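Local coordinates for oxygen-independent coproporphyrinogen III oxidase (Escherichia coli, PDB 1OLT), which catalyses the anaerobic oxidative decarboxylation of coproporphyrinogen III to protoporphyrinogen IX in heme biosynthesis, as a radical SAM enzyme with a [4Fe-4S] cluster, at residues E34-Q39 and G333-Q338; E132-N137 and L322-S327; Q348-D351 and N355-W358. All coordinates share one frame; numbering follows the deposited sequence. Where two conformers were deposited one is given.

Contact 1: E34-Q39 and G333-Q338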
ATOM      1  N   GLU A  34      22.394   4.317   4.359  1.00 18.80           N
ATOM      2  CA  GLU A  34      22.519   5.327   5.405  1.00 22.43           C
ATOM      3  C   GLU A  34      23.436   6.459   5.004  1.00 23.37           C
ATOM      4  O   GLU A  34      23.506   7.448   5.697  1.00 25.22           O
ATOM      5  CB  GLU A  34      22.962   4.682   6.711  1.00 23.50           C
ATOM      6  CG  GLU A  34      21.922   3.690   7.238  1.00 27.78           C
ATOM      7  CD  GLU A  34      22.330   3.018   8.548  1.00 34.91           C
ATOM      8  OE1 GLU A  34      23.092   3.638   9.310  1.00 38.20           O
ATOM      9  OE2 GLU A  34      21.883   1.862   8.805  1.00 39.44           O
ATOM     10  N   ASP A  35      24.113   6.307   3.870  1.00 24.20           N
ATOM     11  CA  ASP A  35      24.962   7.331   3.304  1.00 24.87           C
ATOM     12  C   ASP A  35      24.174   8.469   2.682  1.00 23.43           C
ATOM     13  O   ASP A  35      24.689   9.551   2.534  1.00 22.71           O
ATOM     14  CB  ASP A  35      25.855   6.693   2.236  1.00 26.40           C
ATOM     15  CG  ASP A  35      26.986   5.820   2.842  1.00 30.61           C
ATOM     16  OD1 ASP A  35      27.339   6.041   4.043  1.00 34.89           O
ATOM     17  OD2 ASP A  35      27.582   4.915   2.179  1.00 35.09           O
ATOM     18  N   PHE A  36      22.927   8.194   2.314  1.00 22.12           N
ATOM     19  CA  PHE A  36      21.976   9.205   1.833  1.00 21.09           C
ATOM     20  C   PHE A  36      21.589  10.148   2.966  1.00 21.12           C
ATOM     21  O   PHE A  36      20.864   9.787   3.919  1.00 21.89           O
ATOM     22  CB  PHE A  36      20.714   8.536   1.262  1.00 20.64           C
ATOM     23  CG  PHE A  36      19.766   9.485   0.576  1.00 18.57           C
ATOM     24  CD1 PHE A  36      18.843  10.222   1.298  1.00 17.91           C
ATOM     25  CD2 PHE A  36      19.761   9.607  -0.813  1.00 19.48           C
ATOM     26  CE1 PHE A  36      17.928  11.102   0.652  1.00 17.51           C
ATOM     27  CE2 PHE A  36      18.856  10.496  -1.451  1.00 19.02           C
ATOM     28  CZ  PHE A  36      17.958  11.239  -0.707  1.00 18.80           C
ATOM     29  N   GLY A  37      22.058  11.356   2.842  1.00 20.70           N
ATOM     30  CA  GLY A  37      21.946  12.324   3.891  1.00 20.82           C
ATOM     31  C   GLY A  37      21.060  13.513   3.537  1.00 20.14           C
ATOM     32  O   GLY A  37      20.327  13.570   2.530  1.00 19.31           O
ATOM     33  N   GLU A  38      21.188  14.498   4.400  1.00 19.83           N
ATOM     34  CA  GLU A  38      20.343  15.651   4.385  1.00 19.34           C
ATOM     35  C   GLU A  38      20.521  16.435   3.139  1.00 18.98           C
ATOM     36  O   GLU A  38      19.553  16.995   2.642  1.00 17.83           O
ATOM     37  CB  GLU A  38      20.690  16.516   5.562  1.00 19.21           C
ATOM     38  CG  GLU A  38      19.795  17.712   5.731  1.00 21.14           C
ATOM     39  CD  GLU A  38      18.329  17.375   5.930  1.00 21.87           C
ATOM     40  OE1 GLU A  38      17.939  16.218   6.250  1.00 23.89           O
ATOM     41  OE2 GLU A  38      17.553  18.316   5.787  1.00 23.21           O
ATOM     42  N   GLN A  39      21.731  16.497   2.586  0.70 18.79           N
ATOM     43  CA  GLN A  39      21.841  17.326   1.422  0.70 19.52           C
ATOM     44  C   GLN A  39      21.093  16.640   0.255  0.70 19.51           C
ATOM     45  O   GLN A  39      20.471  17.300  -0.572  0.70 22.35           O
ATOM     46  CB  GLN A  39      23.349  17.712   1.132  0.70 19.84           C
ATOM     47  CG  GLN A  39      23.972  18.643   2.246  0.70 20.67           C
ATOM     48  CD  GLN A  39      23.155  19.927   2.502  0.70 21.06           C
ATOM     49  OE1 GLN A  39      22.962  20.718   1.576  0.70 22.34           O
ATOM     50  NE2 GLN A  39      22.684  20.125   3.741  0.70 17.20           N
ATOM     51  N   GLY A 333      11.538  13.810  -5.962  1.00 12.82           N
ATOM     52  CA  GLY A 333      12.607  14.215  -6.891  1.00 13.84           C
ATOM     53  C   GLY A 333      13.572  13.101  -7.363  1.00 13.89           C
ATOM     54  O   GLY A 333      14.766  13.230  -7.205  1.00 12.79           O
ATOM     55  N   ASP A 334      13.007  11.990  -7.806  1.00 15.22           N
ATOM     56  CA  ASP A 334      13.743  10.771  -8.124  1.00 15.31           C
ATOM     57  C   ASP A 334      14.672  10.235  -6.996  1.00 15.83           C
ATOM     58  O   ASP A 334      15.755   9.697  -7.274  1.00 14.32           O
ATOM     59  CB  ASP A 334      14.480  10.904  -9.466  1.00 16.98           C
ATOM     60  CG  ASP A 334      13.553  11.451 -10.584  1.00 16.98           C
ATOM     61  OD1 ASP A 334      12.435  10.932 -10.857  1.00 21.83           O
ATOM     62  OD2 ASP A 334      13.818  12.473 -11.129  1.00 19.49           O
ATOM     63  N   CYS A 335      14.218  10.374  -5.736  1.00 15.55           N
ATOM     64  CA  CYS A 335      14.896   9.760  -4.606  1.00 16.91           C
ATOM     65  C   CYS A 335      13.887   9.088  -3.700  1.00 15.49           C
ATOM     66  O   CYS A 335      12.724   9.439  -3.698  1.00 15.88           O
ATOM     67  CB  CYS A 335      15.707  10.768  -3.761  1.00 17.11           C
ATOM     68  SG  CYS A 335      16.950  11.670  -4.647  1.00 25.87           S
ATOM     69  N   TYR A 336      14.317   8.064  -2.980  0.80 15.20           N
ATOM     70  CA  TYR A 336      13.569   7.517  -1.872  0.80 15.13           C
ATOM     71  C   TYR A 336      14.367   7.818  -0.585  0.80 14.44           C
ATOM     72  O   TYR A 336      15.571   7.745  -0.567  0.80 13.27           O
ATOM     73  CB  TYR A 336      13.300   6.005  -2.009  0.80 15.51           C
ATOM     74  CG  TYR A 336      12.658   5.563  -3.326  0.80 19.90           C
ATOM     75  CD1 TYR A 336      11.822   6.424  -4.052  0.80 25.03           C
ATOM     76  CD2 TYR A 336      12.880   4.285  -3.854  0.80 21.07           C
ATOM     77  CE1 TYR A 336      11.226   6.034  -5.256  0.80 23.86           C
ATOM     78  CE2 TYR A 336      12.296   3.882  -5.081  0.80 22.23           C
ATOM     79  CZ  TYR A 336      11.458   4.767  -5.770  0.80 23.18           C
ATOM     80  OH  TYR A 336      10.882   4.425  -6.987  0.80 18.56           O
ATOM     81  N   ALA A 337      13.656   8.146   0.490  1.00 14.27           N
ATOM     82  CA  ALA A 337      14.247   8.462   1.776  1.00 13.62           C
ATOM     83  C   ALA A 337      13.341   7.934   2.863  1.00 13.22           C
ATOM     84  O   ALA A 337      12.128   8.107   2.811  1.00 14.19           O
ATOM     85  CB  ALA A 337      14.401   9.986   1.888  1.00 14.19           C
ATOM     86  N   GLN A 338      13.918   7.348   3.887  1.00 11.89           N
ATOM     87  CA  GLN A 338      13.116   6.773   4.955  1.00 11.10           C
ATOM     88  C   GLN A 338      13.571   7.293   6.289  1.00 10.44           C
ATOM     89  O   GLN A 338      14.771   7.401   6.548  1.00 11.26           O
ATOM     90  CB  GLN A 338      13.244   5.236   5.015  1.00 10.68           C
ATOM     91  CG  GLN A 338      12.241   4.549   5.880  1.00 12.09           C
ATOM     92  CD  GLN A 338      12.256   3.009   5.801  1.00 16.44           C
ATOM     93  OE1 GLN A 338      13.263   2.428   5.430  1.00 15.45           O
ATOM     94  NE2 GLN A 338      11.122   2.369   6.155  1.00 15.93           N
TER
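Phe36, in the loop just before helix 38-45, packs on Cys335 and Ala337 of strand 335-339. This is the middle strand of a three-stranded antiparallel sheet. The contact is a small apolar seam, with no hydrogen bond between the two segments. The Phe36 ring supplies every touch from its side. Its CG swings away from the backbone N (chi1 -172°), which carries the ring from the loop over to the strand. Phe36 CZ meets Cys335 CB at 3.8 Å. Phe36 CE1 rests near Ala337 CB at 3.9 Å. Both carbons approach the ring obliquely. The sulfur comes differently. Cys335 SG lies at the ring edge, in its plane, 5.1 Å from the centroid of the Phe36 ring and 83° off the normal, a sulfur-aromatic contact. One face of the ring looks onto the strand backbone, with Tyr336 O 4.2 Å above the plane of the Phe36 ring and over its centre. Cys335 and Ala337 are two residues apart on the strand, and the CB of Tyr336 between them points away. Tyr336 gives its hydroxyl to a hydrogen bond with Tyr26 O, and its side chain is about 5 Å from that of Ile329, an S-adenosylmethionine-binding residue. With a serine in place of Phe36, the strand would probably lose the ring's cover over Cys335 and Ala337, and the sulfur its aromatic neighbour. Gly37 follows as the N-cap of helix 38-45, and Glu38 forms a salt bridge with Arg96 of helix 80-96. The sheet continues on both flanks of strand 335-339: Ala337 is backbone-bonded to Ser330 of strand 329-332, while on strand 357-362 Cys335 touches Ala362 and Ala337 touches Leu357.

Contact 2: E132-N137 and L322-S327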
ATOM      1  N   GLU A 132      -2.311  23.698   8.826  1.00 13.31           N
ATOM      2  CA  GLU A 132      -1.694  24.988   9.042  1.00 15.11           C
ATOM      3  C   GLU A 132      -0.300  25.050   8.507  1.00 14.18           C
ATOM      4  O   GLU A 132       0.209  26.131   8.382  1.00 14.69           O
ATOM      5  CB  GLU A 132      -1.687  25.354  10.543  1.00 16.07           C
ATOM      6  CG  GLU A 132      -3.115  25.664  10.976  1.00 20.35           C
ATOM      7  CD  GLU A 132      -3.211  26.141  12.423  1.00 25.82           C
ATOM      8  OE1 GLU A 132      -2.243  25.914  13.202  1.00 26.66           O
ATOM      9  OE2 GLU A 132      -4.291  26.685  12.743  1.00 27.25           O
ATOM     10  N   ASN A 133       0.338  23.921   8.214  1.00 12.02           N
ATOM     11  CA  ASN A 133       1.713  23.948   7.739  1.00 12.60           C
ATOM     12  C   ASN A 133       1.924  23.574   6.268  1.00 12.75           C
ATOM     13  O   ASN A 133       3.002  23.799   5.743  1.00 12.20           O
ATOM     14  CB  ASN A 133       2.589  23.074   8.630  1.00 12.24           C
ATOM     15  CG  ASN A 133       2.878  23.767   9.935  1.00 15.04           C
ATOM     16  OD1 ASN A 133       3.652  24.667   9.939  1.00 15.98           O
ATOM     17  ND2 ASN A 133       2.177  23.380  11.041  1.00  7.54           N
ATOM     18  N   PHE A 134       0.894  23.012   5.646  1.00 13.06           N
ATOM     19  CA  PHE A 134       0.884  22.707   4.218  1.00 14.40           C
ATOM     20  C   PHE A 134      -0.399  23.274   3.630  1.00 14.76           C
ATOM     21  O   PHE A 134      -1.430  23.372   4.328  1.00 15.65           O
ATOM     22  CB  PHE A 134       0.906  21.171   3.961  1.00 13.24           C
ATOM     23  CG  PHE A 134       2.122  20.458   4.501  1.00 12.87           C
ATOM     24  CD1 PHE A 134       3.267  20.362   3.761  1.00 11.98           C
ATOM     25  CD2 PHE A 134       2.090  19.837   5.757  1.00 13.93           C
ATOM     26  CE1 PHE A 134       4.357  19.669   4.231  1.00 11.42           C
ATOM     27  CE2 PHE A 134       3.165  19.155   6.236  1.00 13.39           C
ATOM     28  CZ  PHE A 134       4.301  19.062   5.480  1.00 15.27           C
ATOM     29  N   GLN A 135      -0.349  23.622   2.364  1.00 14.61           N
ATOM     30  CA  GLN A 135      -1.499  24.099   1.628  1.00 16.18           C
ATOM     31  C   GLN A 135      -2.268  22.943   0.951  1.00 16.36           C
ATOM     32  O   GLN A 135      -1.808  22.369  -0.024  1.00 16.39           O
ATOM     33  CB  GLN A 135      -1.052  25.135   0.572  1.00 16.34           C
ATOM     34  CG  GLN A 135      -2.237  25.987   0.115  1.00 22.70           C
ATOM     35  CD  GLN A 135      -1.870  27.202  -0.745  1.00 26.91           C
ATOM     36  OE1 GLN A 135      -0.734  27.750  -0.661  1.00 31.28           O
ATOM     37  NE2 GLN A 135      -2.844  27.652  -1.568  1.00 28.21           N
ATOM     38  N   PHE A 136      -3.453  22.642   1.470  1.00 16.63           N
ATOM     39  CA  PHE A 136      -4.271  21.530   0.990  1.00 16.70           C
ATOM     40  C   PHE A 136      -5.180  22.001  -0.110  1.00 16.25           C
ATOM     41  O   PHE A 136      -5.836  23.055   0.027  1.00 14.78           O
ATOM     42  CB  PHE A 136      -5.161  20.990   2.107  1.00 16.39           C
ATOM     43  CG  PHE A 136      -4.493  20.027   2.988  1.00 17.56           C
ATOM     44  CD1 PHE A 136      -3.391  20.412   3.758  1.00 18.48           C
ATOM     45  CD2 PHE A 136      -4.935  18.744   3.069  1.00 20.36           C
ATOM     46  CE1 PHE A 136      -2.774  19.531   4.586  1.00 17.81           C
ATOM     47  CE2 PHE A 136      -4.291  17.824   3.901  1.00 18.06           C
ATOM     48  CZ  PHE A 136      -3.201  18.236   4.643  1.00 20.68           C
ATOM     49  N   ASN A 137      -5.239  21.236  -1.201  1.00 15.71           N
ATOM     50  CA  ASN A 137      -6.269  21.482  -2.215  1.00 16.56           C
ATOM     51  C   ASN A 137      -7.643  21.195  -1.547  1.00 17.06           C
ATOM     52  O   ASN A 137      -7.789  20.296  -0.710  1.00 15.06           O
ATOM     53  CB  ASN A 137      -6.127  20.584  -3.463  1.00 16.05           C
ATOM     54  CG  ASN A 137      -4.867  20.849  -4.251  1.00 16.33           C
ATOM     55  OD1 ASN A 137      -4.230  21.899  -4.102  1.00 16.49           O
ATOM     56  ND2 ASN A 137      -4.501  19.898  -5.123  1.00 14.62           N
ATOM     57  N   LEU A 322       5.813  13.046   0.614  1.00 11.34           N
ATOM     58  CA  LEU A 322       6.526  13.262   1.846  1.00 11.55           C
ATOM     59  C   LEU A 322       5.947  12.388   2.939  1.00 11.05           C
ATOM     60  O   LEU A 322       4.754  12.473   3.284  1.00 10.70           O
ATOM     61  CB  LEU A 322       6.442  14.731   2.293  1.00 10.85           C
ATOM     62  CG  LEU A 322       7.108  15.028   3.611  1.00 12.66           C
ATOM     63  CD1 LEU A 322       8.642  14.855   3.581  1.00 13.05           C
ATOM     64  CD2 LEU A 322       6.726  16.464   4.115  1.00 14.62           C
ATOM     65  N   GLY A 323       6.814  11.608   3.544  1.00 11.70           N
ATOM     66  CA  GLY A 323       6.424  10.676   4.556  1.00 12.27           C
ATOM     67  C   GLY A 323       6.936  11.183   5.899  1.00 12.11           C
ATOM     68  O   GLY A 323       8.131  11.528   6.045  1.00 12.13           O
ATOM     69  N   MET A 324       6.038  11.250   6.875  0.50 12.34           N
ATOM     70  CA  MET A 324       6.370  11.763   8.237  0.50 12.38           C
ATOM     71  C   MET A 324       6.072  10.673   9.250  0.50 12.10           C
ATOM     72  O   MET A 324       5.186   9.838   9.030  0.50 13.00           O
ATOM     73  CB  MET A 324       5.517  12.981   8.555  0.50 12.71           C
ATOM     74  CG  MET A 324       5.888  14.278   7.820  0.50 14.97           C
ATOM     75  SD  MET A 324       4.417  15.369   7.619  0.50 14.82           S
ATOM     76  CE  MET A 324       3.731  14.674   6.126  0.50 17.25           C
ATOM     77  N   GLY A 325       6.809  10.655  10.355  1.00 11.89           N
ATOM     78  CA  GLY A 325       6.636   9.688  11.416  1.00 12.29           C
ATOM     79  C   GLY A 325       7.606   8.487  11.300  1.00 11.33           C
ATOM     80  O   GLY A 325       8.380   8.336  10.327  1.00 10.82           O
ATOM     81  N   VAL A 326       7.622   7.678  12.327  1.00 12.41           N
ATOM     82  CA  VAL A 326       8.532   6.563  12.406  1.00 12.51           C
ATOM     83  C   VAL A 326       8.306   5.601  11.202  1.00 12.44           C
ATOM     84  O   VAL A 326       7.185   5.271  10.894  1.00 14.36           O
ATOM     85  CB  VAL A 326       8.366   5.802  13.805  1.00 13.27           C
ATOM     86  CG1 VAL A 326       7.034   5.082  13.924  1.00 13.98           C
ATOM     87  CG2 VAL A 326       9.454   4.821  13.974  1.00 13.43           C
ATOM     88  N   SER A 327       9.399   5.197  10.542  1.00 13.12           N
ATOM     89  CA  SER A 327       9.456   4.329   9.373  1.00 12.45           C
ATOM     90  C   SER A 327       8.973   4.941   8.065  1.00 13.51           C
ATOM     91  O   SER A 327       9.111   4.296   7.042  1.00 12.44           O
ATOM     92  CB  SER A 327       8.733   3.005   9.582  1.00 13.82           C
ATOM     93  OG  SER A 327       7.315   3.098   9.372  1.00 13.40           O
TER
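The Phe134 ring is approached obliquely by Leu322 CD2 and Met324 SD. The other flat group, the Phe136 ring, has Phe134 O in its plane at the edge and forms a cation-pi contact with Arg131. From Leu322 one methyl does the touching: CD2 lies 3.8 Å from Phe134 CZ. The two side chains cross at about a right angle. Leu322 CG sits trans to the backbone N (chi1 177°), and this torsion brings CD2 to the ring. Met324 adds its sulfur, with SD 4.2 Å from Phe134 CE2. The sulfur is 66° off the ring normal, an oblique Met-aromatic contact. Met324 was modelled in two conformers, and the distance is that of the one described. Leu55 of strand 53-62 touches both Phe134 and Met324, and Val105 of strand 105-112 also packs on Phe134. The contact therefore ties the loop after helix 120-133, in the radical SAM core, to strand 320-324, which runs parallel to strand 53-62. Beyond the strand, Ser327 belongs to the S-adenosylmethionine pocket, and its OG donates to Val326 O at 2.7 Å. Across the contact itself there is no hydrogen bond or charge pair. The join depends on shape and dispersion between a ring, a methyl and a thioether, all buried.

Contact 3: Q348-D351 and N355-W358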
ATOM      1  N   GLN A 348      14.841  10.632  19.165  1.00 14.14           N
ATOM      2  CA  GLN A 348      16.132  11.230  19.418  1.00 14.80           C
ATOM      3  C   GLN A 348      16.600  12.104  18.254  1.00 14.01           C
ATOM      4  O   GLN A 348      17.089  13.227  18.470  1.00 11.11           O
ATOM      5  CB  GLN A 348      17.186  10.160  19.782  1.00 16.10           C
ATOM      6  CG  GLN A 348      18.503  10.740  20.268  1.00 22.79           C
ATOM      7  CD  GLN A 348      19.536   9.635  20.647  1.00 30.14           C
ATOM      8  OE1 GLN A 348      19.188   8.659  21.330  1.00 36.88           O
ATOM      9  NE2 GLN A 348      20.770   9.792  20.203  1.00 36.20           N
ATOM     10  N   GLN A 349      16.441  11.633  17.024  1.00 12.78           N
ATOM     11  CA  GLN A 349      16.897  12.467  15.907  1.00 12.67           C
ATOM     12  C   GLN A 349      15.973  13.672  15.671  1.00 12.36           C
ATOM     13  O   GLN A 349      16.439  14.769  15.374  1.00 12.23           O
ATOM     14  CB  GLN A 349      17.073  11.622  14.638  1.00 12.39           C
ATOM     15  CG  GLN A 349      17.940  12.325  13.593  1.00 14.26           C
ATOM     16  CD  GLN A 349      18.079  11.510  12.284  1.00 17.29           C
ATOM     17  OE1 GLN A 349      18.322  10.337  12.352  1.00 18.11           O
ATOM     18  NE2 GLN A 349      17.962  12.166  11.119  1.00 15.45           N
ATOM     19  N   VAL A 350      14.659  13.508  15.847  1.00 12.57           N
ATOM     20  CA  VAL A 350      13.770  14.650  15.681  1.00 13.67           C
ATOM     21  C   VAL A 350      14.146  15.732  16.725  1.00 15.28           C
ATOM     22  O   VAL A 350      14.252  16.922  16.405  1.00 14.66           O
ATOM     23  CB  VAL A 350      12.331  14.263  15.789  1.00 13.56           C
ATOM     24  CG1 VAL A 350      11.393  15.470  15.970  1.00 14.02           C
ATOM     25  CG2 VAL A 350      11.911  13.478  14.553  1.00 14.65           C
ATOM     26  N   ASP A 351      14.397  15.290  17.947  1.00 15.97           N
ATOM     27  CA  ASP A 351      14.741  16.229  19.017  1.00 16.24           C
ATOM     28  C   ASP A 351      16.047  16.956  18.693  1.00 16.93           C
ATOM     29  O   ASP A 351      16.185  18.195  18.923  1.00 16.37           O
ATOM     30  CB  ASP A 351      14.818  15.482  20.368  1.00 15.72           C
ATOM     31  CG  ASP A 351      15.196  16.400  21.516  1.00 20.22           C
ATOM     32  OD1 ASP A 351      14.519  17.427  21.753  1.00 22.70           O
ATOM     33  OD2 ASP A 351      16.220  16.230  22.158  1.00 24.23           O
ATOM     34  N   ASN A 355      14.462  16.393  12.189  1.00 12.93           N
ATOM     35  CA  ASN A 355      14.029  15.357  11.257  1.00 12.36           C
ATOM     36  C   ASN A 355      14.574  13.973  11.680  1.00 13.07           C
ATOM     37  O   ASN A 355      15.453  13.850  12.551  1.00 13.39           O
ATOM     38  CB  ASN A 355      14.509  15.722   9.792  1.00 12.19           C
ATOM     39  CG  ASN A 355      15.984  15.650   9.630  1.00 13.11           C
ATOM     40  OD1 ASN A 355      16.703  16.688   9.685  1.00 17.95           O
ATOM     41  ND2 ASN A 355      16.490  14.461   9.457  1.00  7.91           N
ATOM     42  N   ALA A 356      14.067  12.940  11.048  1.00 12.61           N
ATOM     43  CA  ALA A 356      14.465  11.587  11.373  1.00 12.56           C
ATOM     44  C   ALA A 356      15.022  10.858  10.159  1.00 12.11           C
ATOM     45  O   ALA A 356      15.001   9.636  10.120  1.00 13.23           O
ATOM     46  CB  ALA A 356      13.268  10.835  11.941  1.00 12.79           C
ATOM     47  N   LEU A 357      15.545  11.584   9.190  1.00 12.98           N
ATOM     48  CA  LEU A 357      16.097  10.941   7.984  1.00 13.55           C
ATOM     49  C   LEU A 357      17.164   9.945   8.359  1.00 13.42           C
ATOM     50  O   LEU A 357      18.151  10.290   9.014  1.00 13.38           O
ATOM     51  CB  LEU A 357      16.668  11.967   6.997  1.00 14.38           C
ATOM     52  CG  LEU A 357      17.353  11.377   5.751  1.00 14.61           C
ATOM     53  CD1 LEU A 357      16.436  10.671   4.894  1.00 14.56           C
ATOM     54  CD2 LEU A 357      17.998  12.521   4.962  1.00 19.55           C
ATOM     55  N   TRP A 358      16.960   8.711   7.917  1.00 13.52           N
ATOM     56  CA  TRP A 358      17.815   7.570   8.250  1.00 13.67           C
ATOM     57  C   TRP A 358      18.608   7.071   7.047  1.00 14.31           C
ATOM     58  O   TRP A 358      19.839   6.971   7.081  1.00 14.33           O
ATOM     59  CB  TRP A 358      16.938   6.456   8.784  1.00 13.21           C
ATOM     60  CG  TRP A 358      17.615   5.193   9.083  1.00 14.65           C
ATOM     61  CD1 TRP A 358      18.876   5.026   9.552  1.00 17.19           C
ATOM     62  CD2 TRP A 358      17.059   3.901   8.959  1.00 18.10           C
ATOM     63  NE1 TRP A 358      19.139   3.694   9.731  1.00 18.06           N
ATOM     64  CE2 TRP A 358      18.055   2.973   9.347  1.00 19.61           C
ATOM     65  CE3 TRP A 358      15.811   3.415   8.549  1.00 18.46           C
ATOM     66  CZ2 TRP A 358      17.851   1.602   9.321  1.00 22.97           C
ATOM     67  CZ3 TRP A 358      15.581   2.057   8.549  1.00 21.72           C
ATOM     68  CH2 TRP A 358      16.610   1.149   8.927  1.00 24.07           C
TER
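Gln349 makes the one hydrogen bond of this contact, reaching from helix 343-353 to the start of strand 357-362. Its NE2 donates to Leu357 O at 2.8 Å, with a nearly straight N-H...O angle of 161°. The acceptor lies almost in the amide plane of Gln349, whereas the donor is tilted 32° from the carbonyl plane of Leu357. The side chain gets there by full extension: CG points opposite the backbone N (chi1 -162°), and the chain stays extended beyond CG. The other end of the amide is also used, since Gln349 OE1 accepts from Gln340 NE2. Close carbon contact follows the same path. Gln349 CG makes a close approach to the carbonyl oxygen of Asn355, 3.1 Å from Asn355 O, and the amide group lies alongside the Ala356-Leu357 backbone. The apolar part is small. Val350 CG2 meets Ala356 CB at 4.0 Å and also rests 3.9 Å from Asn355 C. Together these contacts close a tight helix-to-strand connection, in which strand 335-339, helix 343-353 and strand 357-362 follow one another and the two strands pair antiparallel. Leu357 packs on Phe41 of helix 38-45 and on Ala337 of the neighbouring strand. The two bonds at the ends of the Gln349 amide are likely to hold it in one orientation, and it bridges Gln340 before the helix to Leu357 after it.

All three contacts are largely buried, but contact 2 lies closest to the centre of the chain and contact 3 farthest out, with Gln349 and Leu357 partly exposed. Contacts 1 and 3 share one antiparallel sheet: strands 335-339 and 357-362 are neighbours, joined by a probable hydrogen bond between Gln338 O and Trp358 N at 2.9 Å, and Leu357 CD2 packs on Gly37. Contact 2 joins segment 132-137 of the radical SAM core to strand 320-324, and Gln338 NE2 probably bonds Ser327 O to link it to contact 1. It has no touch with contact 3. Chemistry follows place: contacts 1 and 2 set a phenylalanine against aliphatic carbon and sulfur, whereas contact 3 adds a glutamine hydrogen bond to a small apolar touch.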